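Local coordinates for thermophilic dibenzothiophene desulfurization enzyme C (PDB 5XDC), which probably catalyses the FMNH2- and oxygen-dependent oxidation of dibenzothiophene to its 5-oxide and 5,5-dioxide, as a flavin monooxygenase of the DszC family, at residues W138-I152 / F171-V185. Numbering follows the deposited sequence.
Sequences WRVTATPLPDGSYEI and FAVTSRDPNGDGRIV
Y150 carries its hydroxyl from one β-hairpin to the loop of the other, where D177 OD2 lies at the edge of the ring, near its plane, in a long, weak contact of 3.4 Å with Y150 OH. The same oxygen takes a salt bridge from R183 NH2 (3.0 Å): it lies near the guanidinium plane, and NH2 comes from above the carboxylate plane, while D177 OD1 closes an Asx turn on N179 N. A chi1 of -169° turns D177 CG from its own N toward Y150 and onto P144 CG. The carboxylate thus joins N179 and R183 across the 175-183 loop. R183 NE and T174 OG1 both donate to G180 O, fixing the turn further.

Between the hairpins, strands 141-144 and 171-174 pair in parallel. V173 bonds to the neighbouring strand through both N (to V140 O, 3.0 Å) and O (to A142 N, 2.7 Å), and S175 N continues the pairing to A142 O. On one face A142 CB packs against V185 CG2 (3.5 Å) and A172 CB. On the other, V173 CG1 presses on W138 CE3 (3.4 Å), and CH2 at the far end of the W138 ring meets I184 CD1.

Both hairpins belong to the acyl-CoA dehydrogenase-like middle domain. Strand 150-153 pairs onward with 220-222, helix 233-240 touches I184, and strand 167-174 runs parallel to 124-127, with F171 beside the FMN-binding residues N126 and S129.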
loop_
_atom_site.group_PDB
_atom_site.type_symbol
_atom_site.label_atom_id
_atom_site.label_comp_id
_atom_site.label_asym_id
_atom_site.label_seq_id
_atom_site.Cartn_x
_atom_site.Cartn_y
_atom_site.Cartn_z
ATOM N N TRP B 138 -5.265 38.463 1.567
ATOM C CA TRP B 138 -5.528 38.473 0.135
ATOM C C TRP B 138 -4.828 39.653 -0.524
ATOM O O TRP B 138 -4.797 40.762 0.013
ATOM C CB TRP B 138 -7.025 38.533 -0.144
ATOM C CG TRP B 138 -7.727 37.240 0.097
ATOM C CD1 TRP B 138 -7.296 36.204 0.878
ATOM C CD2 TRP B 138 -8.983 36.832 -0.456
ATOM N NE1 TRP B 138 -8.213 35.180 0.849
ATOM C CE2 TRP B 138 -9.257 35.541 0.039
ATOM C CE3 TRP B 138 -9.904 37.433 -1.321
ATOM C CZ2 TRP B 138 -10.416 34.843 -0.299
ATOM C CZ3 TRP B 138 -11.055 36.740 -1.650
ATOM C CH2 TRP B 138 -11.300 35.460 -1.143
ATOM N N ARG B 139 -4.255 39.403 -1.701
ATOM C CA ARG B 139 -3.518 40.444 -2.401
ATOM C C ARG B 139 -4.431 41.406 -3.148
ATOM O O ARG B 139 -4.000 42.513 -3.481
ATOM C CB ARG B 139 -2.524 39.813 -3.383
ATOM N N VAL B 140 -5.677 41.029 -3.411
ATOM C CA VAL B 140 -6.546 41.801 -4.294
ATOM C C VAL B 140 -7.614 42.478 -3.450
ATOM O O VAL B 140 -8.414 41.811 -2.782
ATOM C CB VAL B 140 -7.168 40.919 -5.382
ATOM C CG1 VAL B 140 -8.086 41.754 -6.276
ATOM C CG2 VAL B 140 -6.064 40.263 -6.216
ATOM N N THR B 141 -7.635 43.803 -3.496
ATOM C CA THR B 141 -8.518 44.594 -2.659
ATOM C C THR B 141 -9.624 45.228 -3.493
ATOM O O THR B 141 -9.478 45.439 -4.698
ATOM C CB THR B 141 -7.743 45.685 -1.926
ATOM O OG1 THR B 141 -7.124 46.551 -2.881
ATOM C CG2 THR B 141 -6.678 45.053 -1.035
ATOM N N ALA B 142 -10.739 45.502 -2.825
ATOM C CA ALA B 142 -11.894 46.167 -3.420
ATOM C C ALA B 142 -12.174 47.428 -2.617
ATOM O O ALA B 142 -12.588 47.345 -1.457
ATOM C CB ALA B 142 -13.104 45.235 -3.426
ATOM N N THR B 143 -11.943 48.595 -3.229
ATOM C CA THR B 143 -12.180 49.875 -2.563
ATOM C C THR B 143 -13.529 50.426 -3.000
ATOM O O THR B 143 -13.769 50.554 -4.210
ATOM C CB THR B 143 -11.066 50.862 -2.894
ATOM O OG1 THR B 143 -9.811 50.325 -2.463
ATOM C CG2 THR B 143 -11.293 52.191 -2.195
ATOM N N PRO B 144 -14.446 50.735 -2.090
ATOM C CA PRO B 144 -15.771 51.190 -2.526
ATOM C C PRO B 144 -15.724 52.573 -3.155
ATOM O O PRO B 144 -15.021 53.470 -2.684
ATOM C CB PRO B 144 -16.593 51.198 -1.234
ATOM C CG PRO B 144 -15.593 51.307 -0.144
ATOM C CD PRO B 144 -14.366 50.597 -0.626
ATOM N N LEU B 145 -16.488 52.731 -4.227
ATOM C CA LEU B 145 -16.718 54.002 -4.895
ATOM C C LEU B 145 -18.099 54.542 -4.551
ATOM O O LEU B 145 -19.004 53.782 -4.206
ATOM C CB LEU B 145 -16.588 53.829 -6.406
ATOM C CG LEU B 145 -15.178 53.448 -6.864
ATOM C CD1 LEU B 145 -15.207 52.906 -8.271
ATOM C CD2 LEU B 145 -14.248 54.640 -6.752
ATOM N N PRO B 146 -18.301 55.862 -4.669
ATOM C CA PRO B 146 -19.553 56.480 -4.177
ATOM C C PRO B 146 -20.845 55.906 -4.751
ATOM O O PRO B 146 -21.885 55.996 -4.083
ATOM C CB PRO B 146 -19.389 57.953 -4.578
ATOM C CG PRO B 146 -17.929 58.183 -4.621
ATOM C CD PRO B 146 -17.301 56.875 -5.067
ATOM N N ASP B 147 -20.831 55.376 -5.973
ATOM C CA ASP B 147 -22.030 54.865 -6.627
ATOM C C ASP B 147 -22.360 53.422 -6.244
ATOM O O ASP B 147 -23.369 52.895 -6.716
ATOM C CB ASP B 147 -21.883 54.926 -8.143
ATOM C CG ASP B 147 -20.880 53.904 -8.662
ATOM O OD1 ASP B 147 -19.820 53.770 -8.027
ATOM O OD2 ASP B 147 -21.149 53.252 -9.678
ATOM N N GLY B 148 -21.531 52.770 -5.434
ATOM C CA GLY B 148 -21.701 51.359 -5.141
ATOM C C GLY B 148 -20.810 50.441 -5.945
ATOM O O GLY B 148 -20.832 49.222 -5.717
ATOM N N SER B 149 -20.066 50.976 -6.906
ATOM C CA SER B 149 -19.048 50.196 -7.589
ATOM C C SER B 149 -17.871 49.953 -6.644
ATOM O O SER B 149 -17.762 50.550 -5.570
ATOM C CB SER B 149 -18.562 50.909 -8.849
ATOM O OG SER B 149 -19.577 51.037 -9.826
ATOM N N TYR B 150 -16.972 49.063 -7.063
ATOM C CA TYR B 150 -15.737 48.813 -6.337
ATOM C C TYR B 150 -14.570 48.937 -7.301
ATOM O O TYR B 150 -14.669 48.547 -8.467
ATOM C CB TYR B 150 -15.717 47.416 -5.686
ATOM C CG TYR B 150 -16.478 47.333 -4.386
ATOM C CD1 TYR B 150 -15.877 47.697 -3.193
ATOM C CD2 TYR B 150 -17.803 46.912 -4.348
ATOM C CE1 TYR B 150 -16.561 47.638 -1.999
ATOM C CE2 TYR B 150 -18.496 46.845 -3.143
ATOM C CZ TYR B 150 -17.871 47.218 -1.982
ATOM O OH TYR B 150 -18.539 47.164 -0.781
ATOM N N GLU B 151 -13.468 49.484 -6.806
ATOM C CA GLU B 151 -12.232 49.544 -7.566
ATOM C C GLU B 151 -11.341 48.404 -7.092
ATOM O O GLU B 151 -11.053 48.299 -5.895
ATOM C CB GLU B 151 -11.530 50.890 -7.391
ATOM C CG GLU B 151 -10.314 51.027 -8.310
ATOM C CD GLU B 151 -9.448 52.210 -7.953
ATOM O OE1 GLU B 151 -8.250 52.012 -7.682
ATOM O OE2 GLU B 151 -9.969 53.342 -7.926
ATOM N N ILE B 152 -10.916 47.561 -8.036
ATOM C CA ILE B 152 -10.145 46.354 -7.745
ATOM C C ILE B 152 -8.686 46.615 -8.075
ATOM O O ILE B 152 -8.368 47.069 -9.179
ATOM C CB ILE B 152 -10.657 45.147 -8.550
ATOM C CG1 ILE B 152 -12.173 45.017 -8.442
ATOM C CG2 ILE B 152 -9.960 43.874 -8.084
ATOM C CD1 ILE B 152 -12.666 44.840 -7.046
ATOM N N PHE B 171 -12.720 37.696 -7.252
ATOM C CA PHE B 171 -12.860 37.817 -5.809
ATOM C C PHE B 171 -11.876 38.846 -5.279
ATOM O O PHE B 171 -10.722 38.888 -5.716
ATOM C CB PHE B 171 -12.608 36.481 -5.122
ATOM C CG PHE B 171 -13.647 35.444 -5.423
ATOM C CD1 PHE B 171 -13.572 34.686 -6.570
ATOM C CD2 PHE B 171 -14.685 35.218 -4.546
ATOM C CE1 PHE B 171 -14.533 33.727 -6.850
ATOM C CE2 PHE B 171 -15.647 34.256 -4.831
ATOM C CZ PHE B 171 -15.556 33.513 -5.975
ATOM N N ALA B 172 -12.327 39.652 -4.319
ATOM C CA ALA B 172 -11.482 40.665 -3.696
ATOM C C ALA B 172 -11.958 40.894 -2.273
ATOM O O ALA B 172 -13.065 40.498 -1.897
ATOM C CB ALA B 172 -11.498 41.978 -4.487
ATOM N N VAL B 173 -11.106 41.533 -1.467
ATOM C CA VAL B 173 -11.431 41.859 -0.081
ATOM C C VAL B 173 -11.589 43.366 0.046
ATOM O O VAL B 173 -10.750 44.128 -0.446
ATOM C CB VAL B 173 -10.364 41.356 0.904
ATOM C CG1 VAL B 173 -10.461 39.857 1.023
ATOM C CG2 VAL B 173 -8.972 41.788 0.455
ATOM N N THR B 174 -12.639 43.789 0.738
ATOM C CA THR B 174 -12.891 45.212 0.875
ATOM C C THR B 174 -11.772 45.887 1.654
ATOM O O THR B 174 -11.213 45.323 2.601
ATOM C CB THR B 174 -14.231 45.474 1.567
ATOM O OG1 THR B 174 -14.236 44.883 2.873
ATOM C CG2 THR B 174 -15.394 44.943 0.738
ATOM N N SER B 175 -11.459 47.112 1.236
ATOM C CA SER B 175 -10.416 47.936 1.820
ATOM C C SER B 175 -10.880 49.387 1.798
ATOM O O SER B 175 -11.599 49.809 0.888
ATOM C CB SER B 175 -9.101 47.791 1.048
ATOM O OG SER B 175 -8.103 48.649 1.572
ATOM N N ARG B 176 -10.455 50.153 2.806
ATOM C CA ARG B 176 -10.878 51.549 2.941
ATOM C C ARG B 176 -12.397 51.652 2.845
ATOM O O ARG B 176 -12.942 52.534 2.183
ATOM C CB ARG B 176 -10.192 52.425 1.891
ATOM C CG ARG B 176 -8.676 52.375 1.986
ATOM C CD ARG B 176 -7.985 53.173 0.894
ATOM N NE ARG B 176 -6.532 53.144 1.053
ATOM C CZ ARG B 176 -5.749 52.140 0.661
ATOM N NH1 ARG B 176 -6.270 51.064 0.077
ATOM N NH2 ARG B 176 -4.438 52.210 0.857
ATOM N N ASP B 177 -13.084 50.727 3.515
ATOM C CA ASP B 177 -14.523 50.547 3.368
ATOM C C ASP B 177 -15.233 50.956 4.651
ATOM O O ASP B 177 -15.068 50.284 5.683
ATOM C CB ASP B 177 -14.837 49.088 3.030
ATOM C CG ASP B 177 -16.276 48.881 2.612
ATOM O OD1 ASP B 177 -17.148 49.670 3.039
ATOM O OD2 ASP B 177 -16.536 47.917 1.856
ATOM N N PRO B 178 -16.036 52.021 4.647
ATOM C CA PRO B 178 -16.700 52.436 5.891
ATOM C C PRO B 178 -17.664 51.404 6.430
ATOM O O PRO B 178 -18.023 51.469 7.609
ATOM C CB PRO B 178 -17.438 53.722 5.485
ATOM C CG PRO B 178 -16.827 54.149 4.212
ATOM C CD PRO B 178 -16.394 52.901 3.525
ATOM N N ASN B 179 -18.111 50.465 5.600
ATOM C CA ASN B 179 -19.043 49.428 6.016
ATOM C C ASN B 179 -18.340 48.136 6.421
ATOM O O ASN B 179 -19.009 47.123 6.657
ATOM C CB ASN B 179 -20.046 49.177 4.896
ATOM C CG ASN B 179 -20.980 50.351 4.696
ATOM O OD1 ASN B 179 -21.630 50.802 5.637
ATOM N ND2 ASN B 179 -21.027 50.873 3.479
ATOM N N GLY B 180 -17.011 48.155 6.515
ATOM C CA GLY B 180 -16.248 47.027 7.012
ATOM C C GLY B 180 -15.188 46.555 6.040
ATOM O O GLY B 180 -15.509 46.185 4.906
ATOM N N ASP B 181 -13.926 46.570 6.463
ATOM C CA ASP B 181 -12.841 46.023 5.662
ATOM C C ASP B 181 -12.767 44.506 5.830
ATOM O O ASP B 181 -13.304 43.930 6.776
ATOM C CB ASP B 181 -11.494 46.632 6.057
ATOM C CG ASP B 181 -11.413 48.130 5.792
ATOM O OD1 ASP B 181 -12.161 48.640 4.935
ATOM O OD2 ASP B 181 -10.587 48.801 6.442
ATOM N N GLY B 182 -12.086 43.863 4.888
ATOM C CA GLY B 182 -11.858 42.433 4.951
ATOM C C GLY B 182 -13.038 41.571 4.573
ATOM O O GLY B 182 -13.017 40.366 4.847
ATOM N N ARG B 183 -14.068 42.141 3.955
ATOM C CA ARG B 183 -15.221 41.383 3.503
ATOM C C ARG B 183 -15.008 40.952 2.062
ATOM O O ARG B 183 -14.533 41.732 1.237
ATOM C CB ARG B 183 -16.493 42.225 3.619
ATOM C CG ARG B 183 -16.747 42.774 5.024
ATOM C CD ARG B 183 -18.067 43.532 5.092
ATOM N NE ARG B 183 -18.002 44.793 4.353
ATOM C CZ ARG B 183 -19.060 45.452 3.888
ATOM N NH1 ARG B 183 -20.284 44.981 4.073
ATOM N NH2 ARG B 183 -18.889 46.582 3.224
ATOM N N ILE B 184 -15.360 39.713 1.754
ATOM C CA ILE B 184 -15.123 39.206 0.409
ATOM C C ILE B 184 -16.213 39.705 -0.522
ATOM O O ILE B 184 -17.407 39.550 -0.242
ATOM C CB ILE B 184 -15.056 37.673 0.396
ATOM C CG1 ILE B 184 -13.842 37.192 1.184
ATOM C CG2 ILE B 184 -14.948 37.188 -1.049
ATOM C CD1 ILE B 184 -13.837 35.688 1.439
ATOM N N VAL B 185 -15.817 40.295 -1.636
ATOM C CA VAL B 185 -16.757 40.614 -2.699
ATOM C C VAL B 185 -16.411 39.767 -3.907
ATOM O O VAL B 185 -15.241 39.462 -4.183
ATOM C CB VAL B 185 -16.772 42.108 -3.082
ATOM C CG1 VAL B 185 -17.318 42.939 -1.938
ATOM C CG2 VAL B 185 -15.396 42.568 -3.486
#